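Local coordinates for protein glycosyl hydrolase, family 38 (Enterococcus faecalis, PDB 5KBP) that probably hydrolyses alpha-mannosides as a metal-dependent glycosidase of family 38, at residues Val883-Pro886 against Ile892-Trp895; Val844-Asn849 against Thr870-Glu875; Glu621-Ala626 against Arg631-Gln636; Glu20-Tyr25 against Gly761-Pro766. One frame throughout, in Å; residues are numbered along the deposited sequence.

Contact 1. Residues Val883-Pro886 against Ile892-Trp895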
# COMPACT_ATOMS: atom_id res chain seq x y z
N VAL A 883 40.50 8.34 -19.52
CA VAL A 883 39.66 9.20 -18.70
C VAL A 883 39.67 10.64 -19.17
O VAL A 883 38.72 11.39 -18.91
CB VAL A 883 40.08 9.11 -17.22
CG1 VAL A 883 39.90 7.69 -16.70
CG2 VAL A 883 41.52 9.56 -17.05
N ASP A 884 40.73 11.06 -19.87
CA ASP A 884 40.82 12.41 -20.41
C ASP A 884 40.38 12.49 -21.87
O ASP A 884 40.50 13.56 -22.48
CB ASP A 884 42.25 12.94 -20.27
CG ASP A 884 43.30 11.97 -20.78
OD1 ASP A 884 42.96 11.10 -21.61
OD2 ASP A 884 44.47 12.08 -20.35
N ALA A 885 39.89 11.39 -22.44
CA ALA A 885 39.41 11.42 -23.81
C ALA A 885 38.18 12.32 -23.92
O ALA A 885 37.38 12.41 -22.98
CB ALA A 885 39.08 10.01 -24.30
N PRO A 886 38.01 13.00 -25.05
CA PRO A 886 36.84 13.87 -25.21
C PRO A 886 35.54 13.09 -25.18
O PRO A 886 35.48 11.93 -25.59
CB PRO A 886 37.07 14.53 -26.57
CG PRO A 886 37.99 13.60 -27.30
CD PRO A 886 38.88 13.02 -26.24
N ILE A 892 27.13 8.26 -23.14
CA ILE A 892 26.81 8.11 -21.73
C ILE A 892 28.09 7.61 -21.05
O ILE A 892 28.43 6.42 -21.14
CB ILE A 892 25.64 7.15 -21.51
CG1 ILE A 892 24.45 7.55 -22.37
CG2 ILE A 892 25.25 7.13 -20.04
CD1 ILE A 892 23.35 6.50 -22.40
N ARG A 893 28.80 8.51 -20.38
CA ARG A 893 30.08 8.18 -19.77
C ARG A 893 29.91 7.96 -18.27
O ARG A 893 29.20 8.72 -17.60
CB ARG A 893 31.10 9.29 -20.03
CG ARG A 893 32.49 8.98 -19.50
CD ARG A 893 33.53 9.91 -20.10
NE ARG A 893 33.71 9.69 -21.53
CZ ARG A 893 34.59 10.35 -22.28
NH1 ARG A 893 35.36 11.28 -21.74
NH2 ARG A 893 34.68 10.09 -23.58
N THR A 894 30.57 6.93 -17.76
CA THR A 894 30.54 6.59 -16.34
C THR A 894 31.96 6.49 -15.82
O THR A 894 32.79 5.79 -16.41
CB THR A 894 29.80 5.27 -16.10
OG1 THR A 894 28.49 5.34 -16.69
CG2 THR A 894 29.66 4.99 -14.61
N TRP A 895 32.24 7.19 -14.73
CA TRP A 895 33.55 7.20 -14.11
C TRP A 895 33.60 6.27 -12.90
O TRP A 895 32.57 5.87 -12.35
CB TRP A 895 33.94 8.62 -13.67
CG TRP A 895 34.19 9.58 -14.79
CD1 TRP A 895 35.41 9.94 -15.30
CD2 TRP A 895 33.21 10.32 -15.53
NE1 TRP A 895 35.25 10.85 -16.31
CE2 TRP A 895 33.91 11.10 -16.47
CE3 TRP A 895 31.82 10.39 -15.48
CZ2 TRP A 895 33.25 11.95 -17.36
CZ3 TRP A 895 31.17 11.23 -16.37
CH2 TRP A 895 31.89 12.00 -17.30

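Contact 2. Residues Val844-Asn849 against Thr870-Glu875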
# COMPACT_ATOMS: atom_id res chain seq x y z
N VAL A 844 31.11 6.10 -8.06
CA VAL A 844 30.59 6.00 -9.42
C VAL A 844 29.91 7.32 -9.78
O VAL A 844 29.04 7.80 -9.04
CB VAL A 844 29.61 4.82 -9.57
CG1 VAL A 844 29.00 4.82 -10.95
CG2 VAL A 844 30.32 3.51 -9.29
N VAL A 845 30.33 7.91 -10.90
CA VAL A 845 29.75 9.14 -11.41
C VAL A 845 29.39 8.92 -12.87
O VAL A 845 30.17 8.35 -13.63
CB VAL A 845 30.72 10.33 -11.26
CG1 VAL A 845 30.08 11.61 -11.77
CG2 VAL A 845 31.16 10.49 -9.82
N ARG A 846 28.20 9.37 -13.26
CA ARG A 846 27.73 9.21 -14.63
C ARG A 846 27.17 10.51 -15.16
O ARG A 846 26.40 11.20 -14.48
CB ARG A 846 26.67 8.11 -14.72
CG ARG A 846 26.04 7.97 -16.11
CD ARG A 846 25.43 6.59 -16.33
NE ARG A 846 24.61 6.16 -15.19
CZ ARG A 846 24.98 5.22 -14.32
NH1 ARG A 846 24.18 4.90 -13.32
NH2 ARG A 846 26.15 4.61 -14.46
N GLY A 847 27.56 10.84 -16.39
CA GLY A 847 26.99 11.96 -17.12
C GLY A 847 26.83 11.60 -18.58
O GLY A 847 27.20 10.50 -19.01
N PHE A 848 26.28 12.54 -19.35
CA PHE A 848 26.10 12.30 -20.78
C PHE A 848 26.21 13.60 -21.54
O PHE A 848 25.90 14.68 -21.02
CB PHE A 848 24.77 11.61 -21.07
CG PHE A 848 23.56 12.47 -20.84
CD1 PHE A 848 23.12 12.73 -19.55
CD2 PHE A 848 22.86 13.00 -21.90
CE1 PHE A 848 22.00 13.52 -19.33
CE2 PHE A 848 21.74 13.79 -21.69
CZ PHE A 848 21.31 14.05 -20.41
N ASN A 849 26.65 13.50 -22.79
CA ASN A 849 26.77 14.65 -23.67
C ASN A 849 25.38 15.08 -24.15
O ASN A 849 24.58 14.24 -24.57
CB ASN A 849 27.67 14.33 -24.86
CG ASN A 849 28.10 15.56 -25.63
OD1 ASN A 849 27.50 16.63 -25.52
ND2 ASN A 849 29.15 15.42 -26.43
N THR A 870 33.87 3.33 -17.20
CA THR A 870 33.15 2.07 -17.09
C THR A 870 31.85 2.13 -17.88
O THR A 870 31.45 3.17 -18.41
CB THR A 870 32.84 1.73 -15.62
OG1 THR A 870 31.89 2.67 -15.11
CG2 THR A 870 34.11 1.78 -14.78
N ASN A 871 31.19 0.98 -17.97
CA ASN A 871 29.85 0.89 -18.52
C ASN A 871 28.86 1.29 -17.42
O ASN A 871 29.24 1.74 -16.34
CB ASN A 871 29.60 -0.50 -19.08
CG ASN A 871 29.89 -1.61 -18.07
OD1 ASN A 871 29.76 -1.42 -16.87
ND2 ASN A 871 30.28 -2.77 -18.58
N VAL A 872 27.56 1.11 -17.68
CA VAL A 872 26.56 1.41 -16.65
C VAL A 872 26.45 0.30 -15.62
O VAL A 872 25.82 0.50 -14.58
CB VAL A 872 25.18 1.68 -17.26
CG1 VAL A 872 25.25 2.87 -18.22
CG2 VAL A 872 24.64 0.44 -17.96
N LEU A 873 27.05 -0.86 -15.87
CA LEU A 873 27.18 -1.90 -14.86
C LEU A 873 28.40 -1.68 -13.97
O LEU A 873 28.73 -2.56 -13.17
CB LEU A 873 27.26 -3.28 -15.52
CG LEU A 873 26.06 -3.69 -16.38
CD1 LEU A 873 26.22 -5.12 -16.88
CD2 LEU A 873 24.75 -3.52 -15.62
N GLU A 874 29.07 -0.53 -14.11
CA GLU A 874 30.18 -0.12 -13.24
C GLU A 874 31.41 -1.02 -13.39
O GLU A 874 32.21 -1.13 -12.47
CB GLU A 874 29.74 -0.05 -11.78
CG GLU A 874 28.70 1.03 -11.51
CD GLU A 874 27.84 0.72 -10.31
OE1 GLU A 874 26.68 1.19 -10.27
OE2 GLU A 874 28.30 0.00 -9.40
N GLU A 875 31.57 -1.65 -14.55
CA GLU A 875 32.75 -2.45 -14.84
C GLU A 875 33.57 -1.81 -15.95
O GLU A 875 33.01 -1.17 -16.85
CB GLU A 875 32.37 -3.88 -15.24
CG GLU A 875 31.70 -4.66 -14.12
CD GLU A 875 32.53 -4.70 -12.85
OE1 GLU A 875 33.77 -4.77 -12.94
OE2 GLU A 875 31.93 -4.67 -11.75
O HOH W 1 25.81 2.61 -12.70

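Contact 3. Residues Glu621-Ala626 against Arg631-Gln636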
# COMPACT_ATOMS: atom_id res chain seq x y z
N GLU A 621 -21.26 6.93 -20.58
CA GLU A 621 -21.25 5.68 -19.82
C GLU A 621 -21.72 4.51 -20.68
O GLU A 621 -21.14 3.42 -20.63
CB GLU A 621 -22.13 5.81 -18.58
CG GLU A 621 -22.28 4.52 -17.80
CD GLU A 621 -23.11 4.68 -16.54
OE1 GLU A 621 -22.82 5.60 -15.75
OE2 GLU A 621 -24.06 3.89 -16.35
N GLU A 622 -22.77 4.72 -21.49
CA GLU A 622 -23.23 3.65 -22.38
C GLU A 622 -22.19 3.32 -23.43
O GLU A 622 -22.01 2.15 -23.79
CB GLU A 622 -24.55 4.06 -23.04
CG GLU A 622 -25.74 3.99 -22.11
CD GLU A 622 -26.06 2.57 -21.68
OE1 GLU A 622 -26.33 1.73 -22.56
OE2 GLU A 622 -26.04 2.30 -20.46
N GLU A 623 -21.49 4.33 -23.95
CA GLU A 623 -20.46 4.07 -24.95
C GLU A 623 -19.24 3.38 -24.35
O GLU A 623 -18.51 2.69 -25.07
CB GLU A 623 -20.06 5.38 -25.63
CG GLU A 623 -21.20 6.06 -26.37
CD GLU A 623 -20.76 7.29 -27.14
OE1 GLU A 623 -21.08 7.38 -28.34
OE2 GLU A 623 -20.10 8.17 -26.54
N GLN A 624 -19.02 3.54 -23.05
CA GLN A 624 -17.95 2.82 -22.37
C GLN A 624 -18.36 1.38 -22.06
O GLN A 624 -17.56 0.46 -22.26
CB GLN A 624 -17.55 3.54 -21.09
CG GLN A 624 -16.95 4.92 -21.30
CD GLN A 624 -16.80 5.69 -20.01
OE1 GLN A 624 -17.54 5.46 -19.05
NE2 GLN A 624 -15.85 6.61 -19.97
N LYS A 625 -19.58 1.18 -21.57
CA LYS A 625 -20.03 -0.16 -21.22
C LYS A 625 -20.13 -1.06 -22.45
O LYS A 625 -19.81 -2.25 -22.38
CB LYS A 625 -21.38 -0.09 -20.50
CG LYS A 625 -21.31 0.51 -19.10
CD LYS A 625 -22.67 0.46 -18.42
CE LYS A 625 -22.59 0.93 -16.98
NZ LYS A 625 -23.92 0.87 -16.31
N ALA A 626 -20.57 -0.50 -23.57
CA ALA A 626 -20.67 -1.26 -24.81
C ALA A 626 -19.34 -1.44 -25.51
O ALA A 626 -19.29 -2.10 -26.56
CB ALA A 626 -21.67 -0.59 -25.76
N ARG A 631 -13.27 6.67 -31.34
CA ARG A 631 -13.46 7.59 -32.46
C ARG A 631 -14.91 7.68 -32.91
O ARG A 631 -15.29 8.68 -33.51
CB ARG A 631 -12.58 7.17 -33.64
CG ARG A 631 -11.16 7.71 -33.57
CD ARG A 631 -10.43 7.50 -34.88
NE ARG A 631 -10.11 6.10 -35.13
CZ ARG A 631 -9.67 5.62 -36.29
NH1 ARG A 631 -9.50 6.44 -37.32
NH2 ARG A 631 -9.41 4.33 -36.42
N GLU A 632 -15.73 6.66 -32.62
CA GLU A 632 -17.13 6.65 -33.01
C GLU A 632 -18.05 7.13 -31.89
O GLU A 632 -19.26 6.90 -31.95
CB GLU A 632 -17.54 5.24 -33.45
CG GLU A 632 -16.69 4.67 -34.58
CD GLU A 632 -16.97 5.34 -35.91
OE1 GLU A 632 -18.13 5.71 -36.16
OE2 GLU A 632 -16.02 5.49 -36.71
N ARG A 633 -17.50 7.79 -30.87
CA ARG A 633 -18.28 8.17 -29.70
C ARG A 633 -18.96 9.52 -29.92
O ARG A 633 -18.32 10.48 -30.35
CB ARG A 633 -17.38 8.22 -28.46
CG ARG A 633 -16.96 6.83 -27.99
CD ARG A 633 -16.17 6.85 -26.70
NE ARG A 633 -15.95 5.49 -26.22
CZ ARG A 633 -15.20 5.17 -25.17
NH1 ARG A 633 -14.59 6.12 -24.48
NH2 ARG A 633 -15.05 3.90 -24.82
N LEU A 634 -20.26 9.56 -29.64
CA LEU A 634 -21.08 10.74 -29.86
C LEU A 634 -21.24 11.61 -28.62
O LEU A 634 -21.86 12.68 -28.70
CB LEU A 634 -22.47 10.33 -30.36
CG LEU A 634 -22.51 9.36 -31.54
CD1 LEU A 634 -23.94 8.86 -31.77
CD2 LEU A 634 -21.95 10.01 -32.79
N ALA A 635 -20.70 11.18 -27.48
CA ALA A 635 -20.87 11.93 -26.24
C ALA A 635 -20.23 13.31 -26.35
O ALA A 635 -19.18 13.48 -26.99
CB ALA A 635 -20.27 11.16 -25.07
N GLN A 636 -20.86 14.29 -25.73
CA GLN A 636 -20.35 15.65 -25.67
C GLN A 636 -20.22 16.08 -24.22
O GLN A 636 -20.66 15.39 -23.30
CB GLN A 636 -21.26 16.62 -26.44
CG GLN A 636 -21.54 16.20 -27.87
CD GLN A 636 -20.27 16.09 -28.70
OE1 GLN A 636 -19.31 16.83 -28.49
NE2 GLN A 636 -20.26 15.16 -29.65

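Contact 4. Residues Glu20-Tyr25 against Gly761-Pro766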
# COMPACT_ATOMS: atom_id res chain seq x y z
N GLU A 20 0.66 -6.12 -12.91
CA GLU A 20 -0.64 -5.65 -12.45
C GLU A 20 -1.28 -4.85 -13.57
O GLU A 20 -0.62 -4.00 -14.18
CB GLU A 20 -0.50 -4.80 -11.18
CG GLU A 20 0.69 -3.86 -11.19
CD GLU A 20 0.95 -3.24 -9.84
OE1 GLU A 20 1.75 -2.28 -9.76
OE2 GLU A 20 0.35 -3.70 -8.84
N TRP A 21 -2.55 -5.12 -13.84
CA TRP A 21 -3.24 -4.46 -14.95
C TRP A 21 -4.74 -4.34 -14.68
O TRP A 21 -5.16 -3.49 -13.88
CB TRP A 21 -3.00 -5.23 -16.25
CG TRP A 21 -3.42 -4.48 -17.48
CD1 TRP A 21 -3.75 -3.17 -17.57
CD2 TRP A 21 -3.54 -5.02 -18.81
NE1 TRP A 21 -4.08 -2.84 -18.86
CE2 TRP A 21 -3.96 -3.96 -19.64
CE3 TRP A 21 -3.34 -6.28 -19.37
CZ2 TRP A 21 -4.18 -4.13 -21.01
CZ3 TRP A 21 -3.56 -6.45 -20.72
CH2 TRP A 21 -3.97 -5.38 -21.53
N TYR A 22 -5.55 -5.17 -15.34
CA TYR A 22 -7.00 -5.07 -15.23
C TYR A 22 -7.55 -5.74 -13.98
O TYR A 22 -8.73 -5.56 -13.67
CB TYR A 22 -7.68 -5.66 -16.47
CG TYR A 22 -7.24 -7.06 -16.83
CD1 TYR A 22 -6.14 -7.29 -17.64
CD2 TYR A 22 -7.95 -8.17 -16.37
CE1 TYR A 22 -5.74 -8.57 -17.97
CE2 TYR A 22 -7.56 -9.46 -16.69
CZ TYR A 22 -6.46 -9.65 -17.50
OH TYR A 22 -6.06 -10.92 -17.83
N LEU A 23 -6.74 -6.51 -13.27
CA LEU A 23 -7.11 -7.09 -11.99
C LEU A 23 -6.29 -6.45 -10.88
O LEU A 23 -5.23 -5.86 -11.13
CB LEU A 23 -6.87 -8.61 -12.00
CG LEU A 23 -7.81 -9.48 -12.83
CD1 LEU A 23 -7.35 -10.93 -12.81
CD2 LEU A 23 -9.23 -9.36 -12.29
N PRO A 24 -6.75 -6.53 -9.63
CA PRO A 24 -5.88 -6.16 -8.51
C PRO A 24 -4.61 -7.00 -8.53
O PRO A 24 -4.59 -8.11 -9.08
CB PRO A 24 -6.74 -6.46 -7.28
CG PRO A 24 -8.15 -6.36 -7.77
CD PRO A 24 -8.11 -6.87 -9.18
N TYR A 25 -3.55 -6.46 -7.93
CA TYR A 25 -2.22 -7.06 -8.06
C TYR A 25 -2.22 -8.52 -7.64
O TYR A 25 -1.69 -9.38 -8.35
CB TYR A 25 -1.20 -6.28 -7.22
CG TYR A 25 0.06 -7.07 -6.99
CD1 TYR A 25 0.96 -7.29 -8.03
CD2 TYR A 25 0.35 -7.62 -5.75
CE1 TYR A 25 2.11 -8.03 -7.84
CE2 TYR A 25 1.51 -8.36 -5.54
CZ TYR A 25 2.38 -8.56 -6.59
OH TYR A 25 3.54 -9.29 -6.40
N GLY A 761 -11.48 -4.19 -23.19
CA GLY A 761 -12.77 -4.36 -22.55
C GLY A 761 -13.21 -3.10 -21.85
O GLY A 761 -12.63 -2.03 -22.03
N TYR A 762 -14.26 -3.24 -21.04
CA TYR A 762 -14.77 -2.15 -20.22
C TYR A 762 -14.33 -2.36 -18.78
O TYR A 762 -14.73 -3.34 -18.14
CB TYR A 762 -16.30 -2.07 -20.30
CG TYR A 762 -16.89 -1.13 -19.27
CD1 TYR A 762 -16.58 0.22 -19.27
CD2 TYR A 762 -17.76 -1.60 -18.29
CE1 TYR A 762 -17.12 1.08 -18.33
CE2 TYR A 762 -18.30 -0.75 -17.35
CZ TYR A 762 -17.98 0.59 -17.37
OH TYR A 762 -18.52 1.44 -16.43
N PHE A 763 -13.50 -1.45 -18.28
CA PHE A 763 -13.04 -1.46 -16.90
C PHE A 763 -13.20 -0.04 -16.36
O PHE A 763 -12.39 0.84 -16.67
CB PHE A 763 -11.60 -1.94 -16.79
CG PHE A 763 -11.35 -3.29 -17.41
CD1 PHE A 763 -10.99 -3.39 -18.74
CD2 PHE A 763 -11.48 -4.44 -16.65
CE1 PHE A 763 -10.76 -4.63 -19.31
CE2 PHE A 763 -11.25 -5.68 -17.22
CZ PHE A 763 -10.89 -5.77 -18.55
N ALA A 764 -14.25 0.18 -15.57
CA ALA A 764 -14.49 1.49 -14.99
C ALA A 764 -13.37 1.85 -14.01
O ALA A 764 -13.03 1.06 -13.13
CB ALA A 764 -15.84 1.53 -14.30
N THR A 765 -12.80 3.04 -14.18
CA THR A 765 -11.73 3.55 -13.32
C THR A 765 -12.10 4.96 -12.89
O THR A 765 -11.59 5.95 -13.43
CB THR A 765 -10.38 3.52 -14.04
OG1 THR A 765 -10.49 4.18 -15.31
CG2 THR A 765 -9.93 2.08 -14.27
N PRO A 766 -13.01 5.09 -11.91
CA PRO A 766 -13.42 6.44 -11.49
C PRO A 766 -12.30 7.24 -10.84
O PRO A 766 -12.31 8.48 -10.93
CB PRO A 766 -14.56 6.16 -10.50
CG PRO A 766 -14.33 4.76 -10.04
CD PRO A 766 -13.77 4.04 -11.23

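Contact 1. Residues Val883-Pro886 against Ile892-Trp895
Arg893 reaches across to two successive backbone carbonyls, Ala885 O and Pro886 O, and these two hydrogen bonds carry the contact. Arg893 NH1 donates to Ala885 O at 2.6 Å with a nearly straight N-H...O angle of 165°, the oxygen lying in the guanidinium plane. The second bond, from Arg893 NH2 to Pro886 O, measures 2.8 Å but is more bent, at 143°. Here the donor stands well above the carbonyl plane, and the oxygen is itself tilted out of the guanidinium plane. The two terminal nitrogens thus bind the loop unequally, one bond straight and the other oblique, while together they limit rotation of the group.

Behind this first shell, the torsions set the reach. Arg893 CG is anti to the backbone N (chi1 -176°), and a bend at chi3 turns the guanidinium into the loop. Its stem lies on the indole of Trp895: Arg893 CG sits 3.7 Å above the ring plane, offset toward the rim. Val883 O approaches the edge of that indole, yet remains 4.4 Å from Trp895 NE1, a buried nitrogen for which the model contains no hydrogen-bonding partner.

Further out, Glu891 forms a salt bridge with Arg893 NE, adding a charged hold on the guanidinium beside the two neutral acceptors. Trp895 also meets Trp831 and packs on Ala866 and Leu869, while the backbone of Arg893 pairs with Gly847. An arginine on the central strand 892-897 of the five-stranded antiparallel sheet therefore ties down the loop that leads into it, in the C-terminal beta-sandwich domain.

Contact 2. Residues Val844-Asn849 against Thr870-Glu875
The guanidinium of Arg846 carries Val872 CB over one face, with Arg846 NH2 4.2 Å from that carbon, and water 1 at its edge, in plane. This pairing sets strand 843-849 of the C-terminal beta sandwich against a type I turn with a G1 bulge, running from Asn871 to Glu874. A bend at chi3 (46°) swings the Arg846 group over the turn.

Water 1 is the polar connector: it accepts from Arg846 NH2 at 2.7 Å and donates to Val872 O at 2.8 Å and to Glu874 OE1 at 2.9 Å. The charges are answered further out, Arg846 NH1 by Glu101 and Glu874 OE1 by Lys835, which would favour both groups being charged.

Two residues further round the turn, at Glu874, the contact is apolar. Val844 and Glu874 cross at about a right angle, and both valine methyls rest against the Glu874 CG methylene, with Val844 CG2 3.7 Å from Glu874 CG.

The bulge rests on backbone evidence: Glu874 has a positive phi of 67°, Glu874 N bonds to Asn871 O, and Asn871 N bonds to Glu875 O at 3.0 Å. The Asn871 side chain braces the same bend, for Glu875 N points almost straight (169°) at Asn871 OD1, 3.0 Å away.

Contact 3. Residues Glu621-Ala626 against Arg631-Gln636
Glu623 and Arg633 run alongside each other with their ends pointing opposite ways, their carboxylate and guanidinium planes 30° apart. Both belong to the large C-terminal domain of mutarotase-like fold, where helix 619-625 packs on the loop leading toward strand 641-653. The opposed run puts the two charged ends at different places: Glu623 OE2 remains 5.0 Å from Arg633 NE, so the pair meets along its stems, with Arg633 CB only 3.3 Å from Glu623 OE2.

Each end has its own partners. Arg633, extended from CG to NE, sends NH2 to a salt bridge with Glu756 and NE to Arg628 O. On the way its guanidinium passes Gln624, whose CG lies over one face, 4.1 Å from Arg633 NH2. The two side chains cross at about a right angle, with the amide plane turned 68° from the guanidinium.

The Glu623 carboxylate instead accepts from the loop backbone, each oxygen taking one of two consecutive N-H groups. Arg628 adds a salt bridge to Glu623 OE1, which would favour the ionised form. Lys625 and Ala626 pack on Tyr440 of the second subunit.

The two backbone bonds differ in quality. Leu634 N meets the syn lone pair of Glu623 OE1 at 2.7 Å and 165°, whereas Ala635 N approaches Glu623 OE2 at 3.2 Å from outside the carboxylate plane.

Contact 4. Residues Glu20-Tyr25 against Gly761-Pro766
Tyr22 and Phe763 meet without any polar bond; the gripped polar atom of the neighbourhood is Glu20 OE1, two residues before Tyr22, which takes a salt bridge from Arg371 and a hydrogen bond with Ser355. Those bonds tether the loop just before Tyr22, and the meeting itself is a CH-pi contact. Tyr22 CB lies 3.9 Å from the centroid of the Phe763 ring and 22° off its normal, hence over the face. It is displaced toward one side, since Phe763 CE2 at 3.6 Å and Phe763 CZ at 3.8 Å are the ring carbons nearest Tyr22 CB.

The rings themselves do not stack. Their centroids are 5.8 Å apart and the planes stand at 40°, an oblique pair. The torsion explains why the methylene leads: with chi1 at 53°, Tyr22 CG sits between the backbone N and the carbonyl carbon, so the phenol turns away from Phe763 while CB faces it. The turned phenol lies against its neighbour Trp21, with Tyr22 CD1 3.2 Å above the indole plane, near its rim.

Trp760 completes the cluster, meeting Trp21, Tyr22 and Phe763 edge-to-face, and His28 makes a further edge-to-face contact with Tyr22. The second subunit covers another part of this surface, its Leu476 packing on Tyr22 and its Arg482 on Trp21. Pro24 then supplies the N-cap position of helix 25-45. The result is an aromatic cluster at an interdomain junction, joining the loop after the first strand of the N-terminal domain to the loop between strands 745-753 and 772-783, more than 700 residues away in sequence, close to the subunit interface.

The four contacts form two pairs on opposite sides of the chain's centre. Contacts 1 and 2, with centres about 8 Å apart, share one sheet: strand 892-897 of contact 1 adjoins strand 843-849 of contact 2, and Trp895 N lies 2.6 Å from Val845 O, a probable hydrogen bond. Contacts 3 and 4 have centres about 18 Å apart and touch where Gln624 O lies 3.2 Å from Tyr762 CD1; contact 3 is nested in the long loop closed by contact 4, and both touch the second subunit. Between the pairs, contacts 2 and 4 come no nearer than about 24 Å, nearest atoms. All four lie away from Phe253 and Tyr256, which bind calcium in a structure of this protein, although none is bound to this chain here.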